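Long-range contact in putative rRNA methylase (Clostridium thermocellum ATCC 27405, PDB 3EEY), which binds S-adenosylmethionine and probably acts as a methyltransferase, possibly on ribosomal RNA: residues Val97-Gly102 / Ile135-Tyr140. Numbering follows the deposited sequence.
With SAM (S-adenosylmethionine), chain K.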
# COMPACT_ATOMS: atom_id res chain seq x y z
N VAL A 97 3.35 -9.42 -13.96
CA VAL A 97 4.26 -10.47 -13.53
C VAL A 97 4.13 -10.61 -12.02
O VAL A 97 4.13 -9.61 -11.31
CB VAL A 97 5.75 -10.19 -13.91
CG1 VAL A 97 6.61 -11.43 -13.71
CG2 VAL A 97 5.88 -9.73 -15.35
N MET A 98 4.01 -11.83 -11.53
CA MET A 98 3.93 -12.07 -10.10
C MET A 98 5.19 -12.77 -9.59
O MET A 98 5.59 -13.80 -10.12
CB MET A 98 2.66 -12.87 -9.72
CG MET A 98 1.33 -12.19 -10.07
SD MET A 98 -0.14 -13.14 -9.55
CE MET A 98 -0.38 -12.63 -7.87
N PHE A 99 5.82 -12.18 -8.58
CA PHE A 99 6.93 -12.82 -7.86
C PHE A 99 6.51 -13.14 -6.44
O PHE A 99 5.91 -12.30 -5.74
CB PHE A 99 8.15 -11.89 -7.79
CG PHE A 99 8.89 -11.77 -9.08
CD1 PHE A 99 9.96 -12.61 -9.35
CD2 PHE A 99 8.52 -10.83 -10.02
CE1 PHE A 99 10.66 -12.49 -10.54
CE2 PHE A 99 9.21 -10.70 -11.21
CZ PHE A 99 10.27 -11.53 -11.47
N ASN A 100 6.82 -14.35 -6.02
CA ASN A 100 6.60 -14.77 -4.65
C ASN A 100 7.91 -15.36 -4.13
O ASN A 100 8.27 -16.48 -4.47
CB ASN A 100 5.47 -15.80 -4.63
CG ASN A 100 4.66 -15.75 -3.36
OD1 ASN A 100 5.04 -16.34 -2.36
ND2 ASN A 100 3.52 -15.06 -3.41
N LEU A 101 8.63 -14.59 -3.31
CA LEU A 101 10.03 -14.90 -3.01
C LEU A 101 10.23 -15.74 -1.76
O LEU A 101 9.73 -15.40 -0.69
CB LEU A 101 10.83 -13.60 -2.88
CG LEU A 101 10.86 -12.62 -4.05
CD1 LEU A 101 11.87 -11.53 -3.75
CD2 LEU A 101 11.22 -13.35 -5.33
N GLY A 102 11.00 -16.82 -1.90
CA GLY A 102 11.31 -17.73 -0.79
C GLY A 102 11.44 -19.16 -1.29
O GLY A 102 11.80 -19.38 -2.45
N ILE A 135 4.15 -5.29 -11.84
CA ILE A 135 4.83 -6.42 -11.23
C ILE A 135 4.50 -6.36 -9.75
O ILE A 135 4.62 -5.30 -9.14
CB ILE A 135 6.36 -6.36 -11.41
CG1 ILE A 135 6.73 -6.43 -12.89
CG2 ILE A 135 7.07 -7.49 -10.63
CD1 ILE A 135 8.04 -5.77 -13.24
N THR A 136 4.05 -7.48 -9.17
CA THR A 136 3.95 -7.58 -7.72
C THR A 136 5.02 -8.54 -7.19
O THR A 136 5.30 -9.56 -7.80
CB THR A 136 2.54 -8.05 -7.27
OG1 THR A 136 2.30 -9.36 -7.77
CG2 THR A 136 1.47 -7.10 -7.79
N VAL A 137 5.64 -8.16 -6.08
CA VAL A 137 6.68 -8.96 -5.44
C VAL A 137 6.31 -9.13 -3.96
O VAL A 137 6.35 -8.17 -3.18
CB VAL A 137 8.09 -8.29 -5.56
CG1 VAL A 137 9.19 -9.24 -5.12
CG2 VAL A 137 8.34 -7.80 -6.97
N VAL A 138 5.91 -10.34 -3.57
CA VAL A 138 5.72 -10.65 -2.16
C VAL A 138 7.05 -11.19 -1.64
O VAL A 138 7.54 -12.21 -2.10
CB VAL A 138 4.55 -11.64 -1.92
CG1 VAL A 138 4.33 -11.88 -0.44
CG2 VAL A 138 3.26 -11.12 -2.54
N ILE A 139 7.65 -10.47 -0.69
CA ILE A 139 8.97 -10.83 -0.17
C ILE A 139 8.81 -11.48 1.19
O ILE A 139 8.34 -10.86 2.14
CB ILE A 139 9.91 -9.60 -0.05
CG1 ILE A 139 10.09 -8.91 -1.40
CG2 ILE A 139 11.26 -10.01 0.54
CD1 ILE A 139 10.77 -7.54 -1.34
N TYR A 140 9.19 -12.76 1.28
CA TYR A 140 9.29 -13.46 2.56
C TYR A 140 10.73 -13.48 2.99
O TYR A 140 11.64 -13.59 2.17
CB TYR A 140 8.81 -14.89 2.44
CG TYR A 140 7.35 -15.04 2.08
CD1 TYR A 140 6.40 -15.32 3.06
CD2 TYR A 140 6.92 -14.93 0.76
CE1 TYR A 140 5.06 -15.48 2.72
CE2 TYR A 140 5.59 -15.08 0.42
CZ TYR A 140 4.66 -15.35 1.40
OH TYR A 140 3.33 -15.50 1.06
N SAM K . 3.39 -18.60 -5.87
CA SAM K . 3.83 -19.90 -5.28
C SAM K . 2.65 -20.76 -4.83
O SAM K . 2.77 -21.69 -4.02
OXT SAM K . 1.52 -20.55 -5.28
CB SAM K . 4.84 -19.67 -4.16
CG SAM K . 6.27 -19.51 -4.68
SD SAM K . 7.53 -20.17 -3.56
CE SAM K . 7.49 -18.91 -2.25
C5' SAM K . 9.03 -19.77 -4.49
C4' SAM K . 9.16 -20.68 -5.72
O4' SAM K . 10.09 -20.15 -6.65
C3' SAM K . 9.64 -22.09 -5.35
O3' SAM K . 8.75 -23.02 -5.92
C2' SAM K . 11.02 -22.20 -5.97
O2' SAM K . 11.33 -23.50 -6.42
C1' SAM K . 10.92 -21.20 -7.12
N9 SAM K . 12.22 -20.68 -7.57
C8 SAM K . 13.41 -20.59 -6.88
N7 SAM K . 14.34 -20.05 -7.70
C5 SAM K . 13.77 -19.79 -8.90
C6 SAM K . 14.24 -19.26 -10.09
N6 SAM K . 15.50 -18.85 -10.22
N1 SAM K . 13.38 -19.14 -11.16
C2 SAM K . 12.07 -19.54 -11.07
N3 SAM K . 11.60 -20.06 -9.89
C4 SAM K . 12.44 -20.19 -8.83
O HOH W 1 3.23 -11.53 -6.42
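Strands 97-101 and 135-139 run parallel, 8° apart, and a backbone ladder zips them together. Phe-99 uses both its polar backbone atoms: its N donates to Thr-136 O at 2.8 Å, nearly along the C=O axis, while its O accepts from Val-138 N, which sits above the carbonyl plane. Hydrogen bonds from Thr-136 N to Val-97 O and from Leu-101 N to Val-138 O extend the ladder either way, the latter almost straight. The last bond, Tyr-140 N to Leu-101 O, is weak at 3.3 Å. A water binds the ladder from the Met-98/Thr-136 face, donating to Phe-99 O, which thus accepts twice, and hydrogen-bonded to Thr-136 OG1 (2.7 Å), which chi1 of 64° sets between the backbone N and C.

Apolar packing fills the other face, against helix 115-128. Ile-135 CG2, anti to its backbone N, meets the edge of the Phe-99 ring at CD2 (3.7 Å), the two side chains running alongside each other. Leu-101 slants across Val-137, so that its CD1 branch touches Val-137 CG1 at 3.8 Å and also reaches Ile-139 CG1.

On the Met-98/Thr-136 face, at the C-terminal end of the strand, the Asn-100 amide meets the Tyr-140 ring at a slant, planes 40° apart, bringing OD1 to 3.1 Å from Tyr-140 CE2; its ND2 lies beside Val-138. Asn-100 O is 3.4 Å from the methyl carbon CE of SAM, so the end of the strand borders the methyl group; Gly-102 O, in the following loop, faces the ribose carbon C5'. Strand 94-101 and strand 133-139, joined through helix 115-128, form a beta-alpha-beta crossover within the Rossmann-like SAM-dependent methyltransferase fold, whose cofactor pocket lies at the C-terminal ends of the parallel strands.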